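Local coordinates for protein dinoflagellate luciferase (Lingulodinium polyedrum, PDB 1VPR) that oxidises its open-chain tetrapyrrole luciferin with molecular oxygen to emit blue light, this chain being one of the enzyme's three homologous luciferase domains, at residues K95-A100 with F300-K305; P160-W165 with R208-G213; W232-Y237 with V251-E256; E257-G262 with R274-A279. All blocks are in the same frame, centred on the assembly; numbering follows the deposited sequence.

Contact 1 (K95-A100 with F300-K305); sequences KLLKEA and FVFYVK
Phe302 meets the helix 95-100 at the tightest point of this contact, its CE2 lying 3.5 Å from CB of Leu96. With CG anti to its own carbonyl carbon (chi1 -73°), the ring leaves the strand toward the helix, and Leu96 lies obliquely against one of its flanks. Ala100 comes in near the plane of the same ring, its CB 4.1 Å from Phe302 CZ. That methyl also covers one face of Phe300: Ala100 CB stands over the centre of the Phe300 ring, 3.8 Å from its centroid, a CH-pi contact. Alanine suits the place, since its one methyl fits between two phenyl rings while the helix stays close. The other flank is looser. Leu97 reaches Phe302 CE1 with CD2 at 3.7 Å but is partly exposed; past Leu96, on the exposed side of the helix, Lys95 NZ and Glu99 OE1 form a salt bridge of 2.7 Å. Strand alternation sends Phe300 and Phe302 to the helix and Val301 away from it, while Tyr303 OH bonds to Gln290. The helix and strand axes make an angle of 145°. The arrangement is that of an amphipathic helix laid by its apolar stripe on the outside of a calycin-type beta barrel.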
# COMPACT_ATOMS: atom_id res chain seq x y z
N LYS A 95 10.78 8.87 -19.50
CA LYS A 95 10.25 8.28 -20.72
C LYS A 95 9.10 7.31 -20.40
O LYS A 95 8.07 7.31 -21.09
CB LYS A 95 11.37 7.58 -21.49
CG LYS A 95 10.94 6.89 -22.79
CD LYS A 95 12.16 6.50 -23.64
CE LYS A 95 11.78 5.53 -24.75
NZ LYS A 95 10.54 5.99 -25.45
N LEU A 96 9.26 6.50 -19.35
CA LEU A 96 8.20 5.57 -18.96
C LEU A 96 6.93 6.32 -18.54
O LEU A 96 5.81 5.88 -18.82
CB LEU A 96 8.67 4.70 -17.79
CG LEU A 96 9.76 3.66 -18.04
CD1 LEU A 96 10.16 3.00 -16.71
CD2 LEU A 96 9.26 2.61 -19.03
N LEU A 97 7.11 7.44 -17.86
CA LEU A 97 5.98 8.25 -17.40
C LEU A 97 5.13 8.71 -18.60
O LEU A 97 3.90 8.58 -18.60
CB LEU A 97 6.49 9.48 -16.65
CG LEU A 97 6.26 9.54 -15.15
CD1 LEU A 97 6.80 10.86 -14.61
CD2 LEU A 97 4.76 9.40 -14.86
N LYS A 98 5.82 9.24 -19.60
CA LYS A 98 5.20 9.72 -20.82
C LYS A 98 4.56 8.55 -21.57
O LYS A 98 3.48 8.68 -22.12
CB LYS A 98 6.23 10.41 -21.69
N GLU A 99 5.23 7.41 -21.58
CA GLU A 99 4.67 6.24 -22.26
C GLU A 99 3.43 5.75 -21.51
O GLU A 99 2.52 5.19 -22.12
CB GLU A 99 5.70 5.12 -22.34
CG GLU A 99 6.84 5.42 -23.29
CD GLU A 99 7.88 4.32 -23.33
OE1 GLU A 99 8.86 4.46 -24.08
OE2 GLU A 99 7.72 3.31 -22.60
N ALA A 100 3.40 5.96 -20.20
CA ALA A 100 2.28 5.51 -19.40
C ALA A 100 0.95 6.15 -19.81
O ALA A 100 -0.09 5.52 -19.71
CB ALA A 100 2.56 5.78 -17.93
N PHE A 300 0.23 7.17 -11.20
CA PHE A 300 1.33 6.22 -11.38
C PHE A 300 2.47 6.34 -10.35
O PHE A 300 2.83 7.44 -9.92
CB PHE A 300 1.98 6.38 -12.77
CG PHE A 300 1.05 6.09 -13.92
CD1 PHE A 300 0.38 7.13 -14.56
CD2 PHE A 300 0.84 4.78 -14.34
CE1 PHE A 300 -0.49 6.87 -15.61
CE2 PHE A 300 -0.04 4.51 -15.38
CZ PHE A 300 -0.70 5.55 -16.01
N VAL A 301 3.01 5.19 -9.96
CA VAL A 301 4.15 5.14 -9.05
C VAL A 301 5.14 4.23 -9.79
O VAL A 301 4.74 3.17 -10.30
CB VAL A 301 3.81 4.51 -7.65
CG1 VAL A 301 5.08 4.44 -6.79
CG2 VAL A 301 2.76 5.36 -6.95
N PHE A 302 6.39 4.66 -9.90
CA PHE A 302 7.42 3.84 -10.55
C PHE A 302 8.51 3.50 -9.56
O PHE A 302 8.92 4.36 -8.76
CB PHE A 302 8.08 4.57 -11.74
CG PHE A 302 7.20 4.69 -12.95
CD1 PHE A 302 6.24 5.69 -13.04
CD2 PHE A 302 7.31 3.78 -14.00
CE1 PHE A 302 5.42 5.80 -14.15
CE2 PHE A 302 6.50 3.88 -15.11
CZ PHE A 302 5.55 4.90 -15.19
N TYR A 303 8.98 2.25 -9.62
CA TYR A 303 10.05 1.76 -8.74
C TYR A 303 11.09 1.07 -9.61
O TYR A 303 10.76 0.50 -10.66
CB TYR A 303 9.55 0.67 -7.77
CG TYR A 303 8.26 0.98 -7.02
CD1 TYR A 303 7.01 0.73 -7.59
CD2 TYR A 303 8.30 1.41 -5.71
CE1 TYR A 303 5.83 0.91 -6.86
CE2 TYR A 303 7.12 1.59 -4.96
CZ TYR A 303 5.89 1.33 -5.54
OH TYR A 303 4.75 1.45 -4.78
N VAL A 304 12.34 1.11 -9.17
CA VAL A 304 13.39 0.41 -9.89
C VAL A 304 13.90 -0.69 -8.95
O VAL A 304 14.03 -0.48 -7.73
CB VAL A 304 14.55 1.37 -10.32
CG1 VAL A 304 15.22 2.02 -9.08
CG2 VAL A 304 15.57 0.58 -11.13
N LYS A 305 14.16 -1.88 -9.48
CA LYS A 305 14.61 -2.98 -8.64
C LYS A 305 16.10 -2.86 -8.28
O LYS A 305 16.97 -2.88 -9.16
CB LYS A 305 14.35 -4.32 -9.34
CG LYS A 305 14.18 -5.45 -8.35
CD LYS A 305 14.08 -6.80 -9.00
CE LYS A 305 13.73 -7.82 -7.95
NZ LYS A 305 13.54 -9.18 -8.57

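Contact 2 (P160-W165 with R208-G213); sequences PLHGRW and RINQFG
Gln211 reaches Leu161 with a fully stretched chain. Its CG is anti to the backbone N (chi1 167°), and OE1 accepts the Leu161 N-H at 2.9 Å, met almost head-on with a C=O...N angle of 169°. Its NE2 donates to Gly213 O, so the amide is held at both ends. An alanine in place of Gln211 would probably leave Leu161 N and Gly213 O without these partners and let the loop before the strand shift. CG of His162 is anti to the backbone N (chi1 -162°), and the ring is turned about the CB-CG bond with ND1 2.9 Å from Gln211 N, whose N-H it accepts. That N-H lies in the imidazole plane, the ring nitrogen standing in for a strand carbonyl. Beyond it the strands pair regularly: Gly163 N and O bond to Ile209 O and N. Ile209 rests its CB against Leu161 O at 3.3 Å and its CD1 near Trp165 NE1, which itself donates to Leu161 O at 2.8 Å. On the opposite face Arg164 and Arg208 run side by side, Arg164 CD lying 3.5 Å from Arg208 NH2 over the guanidinium face. Carbonyl groups take up their charged ends, Tyr76 and Gly77 for Arg164, Gly68, Lys70 and Pro310 for Arg208. Strand 206-212 lies between 163-169 and 215-219, strand 297-307 flanks 163-169 on its other side, and Leu161 and Trp165 touch Met288 of strand 285-294.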
# COMPACT_ATOMS: atom_id res chain seq x y z
N PRO A 160 9.05 -12.96 -9.66
CA PRO A 160 9.67 -11.73 -10.14
C PRO A 160 9.57 -10.49 -9.24
O PRO A 160 10.35 -9.56 -9.40
CB PRO A 160 9.00 -11.52 -11.50
CG PRO A 160 7.63 -12.03 -11.26
CD PRO A 160 7.89 -13.31 -10.50
N LEU A 161 8.61 -10.48 -8.32
CA LEU A 161 8.42 -9.35 -7.41
C LEU A 161 9.37 -9.41 -6.20
O LEU A 161 9.59 -8.40 -5.53
CB LEU A 161 6.99 -9.33 -6.91
CG LEU A 161 5.91 -9.51 -7.99
CD1 LEU A 161 4.52 -9.48 -7.35
CD2 LEU A 161 6.05 -8.40 -9.02
N HIS A 162 9.90 -10.60 -5.93
CA HIS A 162 10.79 -10.82 -4.79
C HIS A 162 12.02 -9.91 -4.84
O HIS A 162 12.78 -9.93 -5.81
CB HIS A 162 11.23 -12.28 -4.78
CG HIS A 162 11.79 -12.75 -3.48
ND1 HIS A 162 10.99 -13.23 -2.47
CD2 HIS A 162 13.07 -12.89 -3.05
CE1 HIS A 162 11.75 -13.65 -1.47
NE2 HIS A 162 13.01 -13.46 -1.79
N GLY A 163 12.21 -9.10 -3.80
CA GLY A 163 13.36 -8.21 -3.76
C GLY A 163 13.03 -6.87 -3.13
O GLY A 163 11.96 -6.71 -2.51
N ARG A 164 13.95 -5.93 -3.28
CA ARG A 164 13.77 -4.59 -2.76
C ARG A 164 13.65 -3.63 -3.94
O ARG A 164 14.46 -3.67 -4.90
CB ARG A 164 14.94 -4.19 -1.83
CG ARG A 164 14.72 -2.85 -1.15
CD ARG A 164 15.66 -2.70 0.04
NE ARG A 164 17.05 -2.73 -0.41
CZ ARG A 164 17.71 -1.67 -0.86
NH1 ARG A 164 17.13 -0.48 -0.92
NH2 ARG A 164 18.95 -1.81 -1.31
N TRP A 165 12.60 -2.81 -3.89
CA TRP A 165 12.27 -1.86 -4.96
C TRP A 165 12.33 -0.46 -4.42
O TRP A 165 11.84 -0.20 -3.33
CB TRP A 165 10.84 -2.13 -5.45
CG TRP A 165 10.65 -3.54 -5.95
CD1 TRP A 165 10.45 -4.66 -5.18
CD2 TRP A 165 10.68 -3.98 -7.30
NE1 TRP A 165 10.35 -5.78 -5.99
CE2 TRP A 165 10.50 -5.38 -7.30
CE3 TRP A 165 10.85 -3.32 -8.53
CZ2 TRP A 165 10.48 -6.14 -8.48
CZ3 TRP A 165 10.83 -4.09 -9.71
CH2 TRP A 165 10.65 -5.48 -9.67
N ARG A 208 9.59 -3.94 -0.03
CA ARG A 208 10.41 -5.14 0.14
C ARG A 208 9.36 -6.24 -0.03
O ARG A 208 8.35 -6.26 0.68
CB ARG A 208 11.03 -5.21 1.53
CG ARG A 208 12.06 -4.13 1.82
CD ARG A 208 12.59 -4.22 3.28
NE ARG A 208 13.49 -3.11 3.64
CZ ARG A 208 14.82 -3.13 3.55
NH1 ARG A 208 15.52 -2.04 3.90
NH2 ARG A 208 15.48 -4.21 3.15
N ILE A 209 9.58 -7.15 -0.97
CA ILE A 209 8.58 -8.19 -1.22
C ILE A 209 9.19 -9.57 -1.15
O ILE A 209 10.26 -9.83 -1.71
CB ILE A 209 7.97 -8.02 -2.63
CG1 ILE A 209 7.31 -6.66 -2.75
CG2 ILE A 209 6.95 -9.13 -2.92
CD1 ILE A 209 6.88 -6.33 -4.22
N ASN A 210 8.51 -10.45 -0.44
CA ASN A 210 8.90 -11.83 -0.35
C ASN A 210 7.79 -12.43 -1.18
O ASN A 210 6.61 -12.22 -0.85
CB ASN A 210 8.79 -12.36 1.08
CG ASN A 210 10.07 -12.20 1.86
OD1 ASN A 210 10.97 -13.05 1.78
ND2 ASN A 210 10.18 -11.11 2.60
N GLN A 211 8.13 -13.14 -2.23
CA GLN A 211 7.09 -13.75 -3.07
C GLN A 211 7.34 -15.23 -3.25
O GLN A 211 8.45 -15.64 -3.58
CB GLN A 211 7.03 -13.07 -4.45
CG GLN A 211 6.17 -13.89 -5.46
CD GLN A 211 5.99 -13.22 -6.82
OE1 GLN A 211 6.88 -12.52 -7.31
NE2 GLN A 211 4.84 -13.46 -7.45
N PHE A 212 6.31 -16.04 -3.00
CA PHE A 212 6.42 -17.48 -3.22
C PHE A 212 5.16 -17.86 -4.01
O PHE A 212 4.12 -18.15 -3.43
CB PHE A 212 6.45 -18.24 -1.89
CG PHE A 212 6.68 -19.73 -2.06
CD1 PHE A 212 7.97 -20.24 -2.25
CD2 PHE A 212 5.61 -20.64 -2.03
CE1 PHE A 212 8.20 -21.62 -2.40
CE2 PHE A 212 5.82 -22.01 -2.18
CZ PHE A 212 7.12 -22.50 -2.36
N GLY A 213 5.25 -17.83 -5.33
CA GLY A 213 4.09 -18.16 -6.14
C GLY A 213 2.99 -17.12 -5.99
O GLY A 213 3.20 -15.93 -6.28

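Contact 3 (W232-Y237 with V251-E256); sequences WKSGHY and VWVLPE
Trp252 presses its near end onto the broad face of Trp232. Its CB sits over the centre of the six-membered ring, 4.0 Å from the centroid, while CD1 comes down closer to the rim, 3.3 Å from Trp232 CE2. The two indole planes are inclined at 42°, an oblique meeting, and water 1 accepts from both NE1 atoms. Leu254 CD1 lies obliquely against the far end of the indole, 3.7 Å from Trp232 CZ3. CG of Trp232 lies between backbone N and carbonyl carbon (chi1 42°), the crowded position, and the indole leaves from there toward Trp252. An alanine at Trp232 would probably open a gap beneath Trp252 and Leu254 and cost water 1 one of its two indole donors. Val251 provides the second pair of bumps. Its CG2 stands over the centre of the Tyr237 ring, 3.5 Å from the centroid, and its CG1 enters the shallow place at Gly235, 3.7 Å from the glycine C. Gly235 holds the third position of a type II turn, Lys233 to His236, where its backbone angles suit glycine. Two bonds pin the turn: Gly235 N donates to Trp252 O at 2.9 Å, and Ser234 OG accepts the N-H of Leu254. The turn joins strands 229-233 and 237-241, the two edges of the ten-stranded sheet, much like the gap between the fourth and fifth strands of fatty acid binding protein barrels.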
# COMPACT_ATOMS: atom_id res chain seq x y z
N TRP A 232 -0.43 -11.69 2.05
CA TRP A 232 -1.72 -11.97 1.44
C TRP A 232 -1.59 -13.04 0.37
O TRP A 232 -0.49 -13.46 0.01
CB TRP A 232 -2.32 -10.67 0.84
CG TRP A 232 -1.37 -9.77 0.11
CD1 TRP A 232 -0.87 -8.57 0.55
CD2 TRP A 232 -0.76 -10.01 -1.17
NE1 TRP A 232 0.02 -8.05 -0.36
CE2 TRP A 232 0.11 -8.91 -1.42
CE3 TRP A 232 -0.85 -11.04 -2.12
CZ2 TRP A 232 0.88 -8.82 -2.59
CZ3 TRP A 232 -0.07 -10.94 -3.28
CH2 TRP A 232 0.78 -9.85 -3.51
N LYS A 233 -2.73 -13.51 -0.14
CA LYS A 233 -2.71 -14.52 -1.19
C LYS A 233 -3.63 -14.07 -2.33
O LYS A 233 -4.70 -13.48 -2.09
CB LYS A 233 -3.15 -15.89 -0.64
CG LYS A 233 -3.23 -16.99 -1.73
CD LYS A 233 -3.59 -18.37 -1.12
CE LYS A 233 -3.65 -19.43 -2.21
NZ LYS A 233 -3.55 -20.81 -1.66
N SER A 234 -3.19 -14.34 -3.55
CA SER A 234 -3.96 -14.00 -4.75
C SER A 234 -5.44 -14.34 -4.55
O SER A 234 -5.77 -15.46 -4.19
CB SER A 234 -3.40 -14.81 -5.93
OG SER A 234 -4.06 -14.51 -7.14
N GLY A 235 -6.31 -13.36 -4.75
CA GLY A 235 -7.75 -13.57 -4.64
C GLY A 235 -8.36 -13.48 -3.24
O GLY A 235 -9.58 -13.65 -3.09
N HIS A 236 -7.53 -13.21 -2.23
CA HIS A 236 -8.02 -13.13 -0.85
C HIS A 236 -7.86 -11.75 -0.25
O HIS A 236 -6.86 -11.07 -0.45
CB HIS A 236 -7.31 -14.18 0.01
CG HIS A 236 -7.65 -15.59 -0.37
ND1 HIS A 236 -8.73 -16.26 0.17
CD2 HIS A 236 -7.08 -16.44 -1.26
CE1 HIS A 236 -8.81 -17.47 -0.38
NE2 HIS A 236 -7.82 -17.60 -1.25
N TYR A 237 -8.87 -11.33 0.51
CA TYR A 237 -8.90 -10.01 1.13
C TYR A 237 -7.90 -9.80 2.26
O TYR A 237 -7.44 -10.74 2.91
CB TYR A 237 -10.30 -9.73 1.72
CG TYR A 237 -11.24 -8.95 0.82
CD1 TYR A 237 -12.17 -9.60 0.02
CD2 TYR A 237 -11.20 -7.57 0.79
CE1 TYR A 237 -13.04 -8.89 -0.79
CE2 TYR A 237 -12.05 -6.85 -0.01
CZ TYR A 237 -12.97 -7.52 -0.80
OH TYR A 237 -13.80 -6.79 -1.59
N VAL A 251 -7.76 -6.54 -2.25
CA VAL A 251 -7.33 -7.83 -2.74
C VAL A 251 -6.34 -7.67 -3.87
O VAL A 251 -6.49 -6.75 -4.67
CB VAL A 251 -8.55 -8.63 -3.35
CG1 VAL A 251 -8.04 -9.85 -4.10
CG2 VAL A 251 -9.54 -9.05 -2.27
N TRP A 252 -5.33 -8.54 -3.94
CA TRP A 252 -4.40 -8.55 -5.06
C TRP A 252 -4.64 -9.90 -5.71
O TRP A 252 -4.80 -10.92 -5.02
CB TRP A 252 -2.91 -8.55 -4.65
CG TRP A 252 -2.34 -7.23 -4.31
CD1 TRP A 252 -1.86 -6.85 -3.10
CD2 TRP A 252 -2.13 -6.14 -5.20
NE1 TRP A 252 -1.36 -5.58 -3.17
CE2 TRP A 252 -1.51 -5.11 -4.45
CE3 TRP A 252 -2.41 -5.92 -6.55
CZ2 TRP A 252 -1.15 -3.88 -5.01
CZ3 TRP A 252 -2.06 -4.70 -7.11
CH2 TRP A 252 -1.44 -3.69 -6.34
N VAL A 253 -4.67 -9.92 -7.03
CA VAL A 253 -4.80 -11.17 -7.77
C VAL A 253 -3.51 -11.22 -8.60
O VAL A 253 -3.02 -10.20 -9.07
CB VAL A 253 -6.02 -11.16 -8.73
CG1 VAL A 253 -6.12 -12.55 -9.44
CG2 VAL A 253 -7.32 -10.87 -7.91
N LEU A 254 -2.95 -12.41 -8.76
CA LEU A 254 -1.72 -12.60 -9.53
C LEU A 254 -2.10 -13.56 -10.68
O LEU A 254 -1.78 -14.73 -10.66
CB LEU A 254 -0.64 -13.22 -8.62
CG LEU A 254 0.16 -12.34 -7.64
CD1 LEU A 254 -0.74 -11.35 -6.91
CD2 LEU A 254 0.87 -13.24 -6.64
N PRO A 255 -2.76 -13.03 -11.71
CA PRO A 255 -3.22 -13.79 -12.87
C PRO A 255 -2.20 -14.04 -13.96
O PRO A 255 -2.45 -14.84 -14.87
CB PRO A 255 -4.34 -12.91 -13.39
CG PRO A 255 -3.64 -11.53 -13.30
CD PRO A 255 -3.04 -11.59 -11.91
N GLU A 256 -1.05 -13.38 -13.86
CA GLU A 256 -0.03 -13.45 -14.89
C GLU A 256 1.32 -13.55 -14.24
O GLU A 256 1.45 -13.31 -13.05
CB GLU A 256 -0.07 -12.19 -15.72
CG GLU A 256 -1.34 -11.98 -16.49
CD GLU A 256 -1.47 -10.55 -16.97
OE1 GLU A 256 -0.44 -9.89 -17.21
OE2 GLU A 256 -2.62 -10.09 -17.12
O HOH W 1 0.79 -4.96 -0.94
O HOH W 2 -4.67 -10.58 -1.92

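Contact 4 (E257-G262 with R274-A279); sequences EYRKIG and RIERRA
Arg274 meets Gly262 mainly through its backbone, its CA 3.7 Å from Gly262 O, while its guanidinium goes to Glu293 and the carbonyl O of Asp113. Ile275 and Gly262 follow as a hydrogen-bonded antiparallel pair, joined by two backbone bonds, Gly262 N giving its proton to Ile275 O at 2.8 Å. CG2 of Ile275 lies 3.4 Å from Gly262 O, close packing that the absence of a side chain on Gly262 eases. Glu276 faces Ile261 and swings CG between N and the carbonyl carbon (chi1 65°). Its OE1 receives NH1 of Arg259 at 3.0 Å in a salt bridge, on the syn side and within the guanidinium plane, and also takes Cys107 N. Arg277 shares two backbone bonds with Lys260, one of them Lys260 N to Arg277 O at 2.7 Å. Their side chains run together on the other face, with Lys260 NZ 3.1 Å from Arg277 NH1, both of them donors. Trp252 offers Lys260 a cation-pi partner, and Gln290 binds Arg277 NE. Arg278 donates NE to Glu276 OE2 at 2.7 Å, and Ala279 N closes the pairing on Tyr258 O. The face of Arg259, Glu276 and Arg278 thus probably offsets much of its charge, Arg259 also pairing with Glu256, whereas the Lys260-Arg277 face is likely to be electropositive.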
# COMPACT_ATOMS: atom_id res chain seq x y z
N GLU A 257 2.35 -13.83 -15.03
CA GLU A 257 3.67 -13.95 -14.43
C GLU A 257 4.25 -12.64 -13.93
O GLU A 257 4.88 -12.61 -12.87
CB GLU A 257 4.66 -14.59 -15.40
CG GLU A 257 6.03 -14.79 -14.80
CD GLU A 257 6.08 -15.94 -13.80
OE1 GLU A 257 7.11 -16.04 -13.09
OE2 GLU A 257 5.11 -16.74 -13.72
N TYR A 258 4.04 -11.56 -14.67
CA TYR A 258 4.64 -10.28 -14.30
C TYR A 258 3.73 -9.14 -13.94
O TYR A 258 4.17 -8.00 -13.90
CB TYR A 258 5.57 -9.83 -15.42
CG TYR A 258 6.66 -10.83 -15.74
CD1 TYR A 258 6.54 -11.71 -16.82
CD2 TYR A 258 7.80 -10.92 -14.94
CE1 TYR A 258 7.53 -12.67 -17.09
CE2 TYR A 258 8.80 -11.88 -15.21
CZ TYR A 258 8.65 -12.75 -16.29
OH TYR A 258 9.63 -13.68 -16.55
N ARG A 259 2.46 -9.44 -13.67
CA ARG A 259 1.53 -8.39 -13.32
C ARG A 259 0.54 -8.78 -12.24
O ARG A 259 0.02 -9.88 -12.23
CB ARG A 259 0.73 -7.92 -14.57
CG ARG A 259 -0.27 -6.81 -14.23
CD ARG A 259 -0.87 -6.12 -15.45
NE ARG A 259 -1.59 -7.05 -16.30
CZ ARG A 259 -2.54 -6.68 -17.16
NH1 ARG A 259 -2.88 -5.40 -17.25
NH2 ARG A 259 -3.13 -7.59 -17.93
N LYS A 260 0.28 -7.86 -11.32
CA LYS A 260 -0.73 -8.10 -10.29
C LYS A 260 -1.86 -7.13 -10.60
O LYS A 260 -1.62 -6.00 -11.05
CB LYS A 260 -0.22 -7.76 -8.88
CG LYS A 260 0.90 -8.62 -8.36
CD LYS A 260 1.08 -8.29 -6.87
CE LYS A 260 1.46 -6.80 -6.67
NZ LYS A 260 1.67 -6.51 -5.24
N ILE A 261 -3.08 -7.57 -10.37
CA ILE A 261 -4.26 -6.72 -10.59
C ILE A 261 -5.12 -6.81 -9.33
O ILE A 261 -5.39 -7.90 -8.81
CB ILE A 261 -5.10 -7.19 -11.80
CG1 ILE A 261 -4.24 -7.11 -13.06
CG2 ILE A 261 -6.34 -6.28 -11.96
CD1 ILE A 261 -4.94 -7.64 -14.31
N GLY A 262 -5.56 -5.67 -8.83
CA GLY A 262 -6.34 -5.69 -7.60
C GLY A 262 -7.21 -4.48 -7.41
O GLY A 262 -7.41 -3.68 -8.34
N ARG A 274 -8.99 0.94 -8.18
CA ARG A 274 -8.59 -0.24 -8.91
C ARG A 274 -7.13 -0.06 -9.24
O ARG A 274 -6.68 1.05 -9.48
CB ARG A 274 -9.49 -0.42 -10.12
CG ARG A 274 -10.90 -0.88 -9.70
CD ARG A 274 -11.86 -0.96 -10.89
NE ARG A 274 -11.99 0.36 -11.50
CZ ARG A 274 -12.58 0.58 -12.66
NH1 ARG A 274 -13.09 -0.44 -13.35
NH2 ARG A 274 -12.61 1.82 -13.16
N ILE A 275 -6.38 -1.15 -9.26
CA ILE A 275 -4.93 -1.00 -9.40
C ILE A 275 -4.20 -2.17 -10.01
O ILE A 275 -4.70 -3.30 -10.00
CB ILE A 275 -4.38 -0.73 -7.96
CG1 ILE A 275 -2.85 -0.56 -7.95
CG2 ILE A 275 -4.78 -1.90 -7.02
CD1 ILE A 275 -2.35 -0.25 -6.53
N GLU A 276 -3.04 -1.89 -10.61
CA GLU A 276 -2.19 -2.94 -11.14
C GLU A 276 -0.74 -2.61 -10.82
O GLU A 276 -0.39 -1.42 -10.62
CB GLU A 276 -2.33 -3.12 -12.67
CG GLU A 276 -1.86 -1.95 -13.54
CD GLU A 276 -1.46 -2.43 -14.92
OE1 GLU A 276 -2.36 -2.92 -15.64
OE2 GLU A 276 -0.25 -2.34 -15.27
N ARG A 277 0.09 -3.65 -10.73
CA ARG A 277 1.53 -3.48 -10.56
C ARG A 277 2.11 -4.44 -11.58
O ARG A 277 1.71 -5.60 -11.60
CB ARG A 277 2.04 -3.88 -9.18
CG ARG A 277 1.83 -2.81 -8.09
CD ARG A 277 2.08 -3.38 -6.69
NE ARG A 277 2.08 -2.31 -5.70
CZ ARG A 277 2.11 -2.51 -4.38
NH1 ARG A 277 2.15 -3.75 -3.91
NH2 ARG A 277 2.08 -1.47 -3.54
N ARG A 278 3.03 -3.96 -12.41
CA ARG A 278 3.67 -4.82 -13.40
C ARG A 278 5.17 -4.57 -13.38
O ARG A 278 5.63 -3.44 -13.20
CB ARG A 278 3.11 -4.57 -14.81
CG ARG A 278 3.44 -3.24 -15.46
CD ARG A 278 2.99 -3.21 -16.93
NE ARG A 278 1.53 -3.16 -17.06
CZ ARG A 278 0.88 -3.13 -18.22
NH1 ARG A 278 -0.44 -3.07 -18.23
NH2 ARG A 278 1.54 -3.16 -19.38
N ALA A 279 5.93 -5.65 -13.56
CA ALA A 279 7.39 -5.58 -13.59
C ALA A 279 7.84 -5.82 -15.03
O ALA A 279 7.32 -6.72 -15.69
CB ALA A 279 7.99 -6.65 -12.68

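Overall arrangement
All four contacts bear on one ten-stranded antiparallel barrel. Contacts 3 and 4 are the closest neighbours, with centres about 10 Å apart: strands 247-253 and 259-266 adjoin, and Trp252 of contact 3 packs on Arg277 of contact 4. Contact 2 touches both, through Leu161 against Lys260 and Gly213 against Leu254. In contact 1 a helix covers the barrel from outside. Its centre is about 23 Å from that of contact 3, with nearest atoms about 8 Å apart, yet Lys305 bonds to His162 O of contact 2, and Tyr303 approaches Arg277. Trp165, Trp252, Lys260, Arg277 and Tyr303 thus converge from different contacts, consistent with a lining of the barrel interior, where relatives bind their ligands.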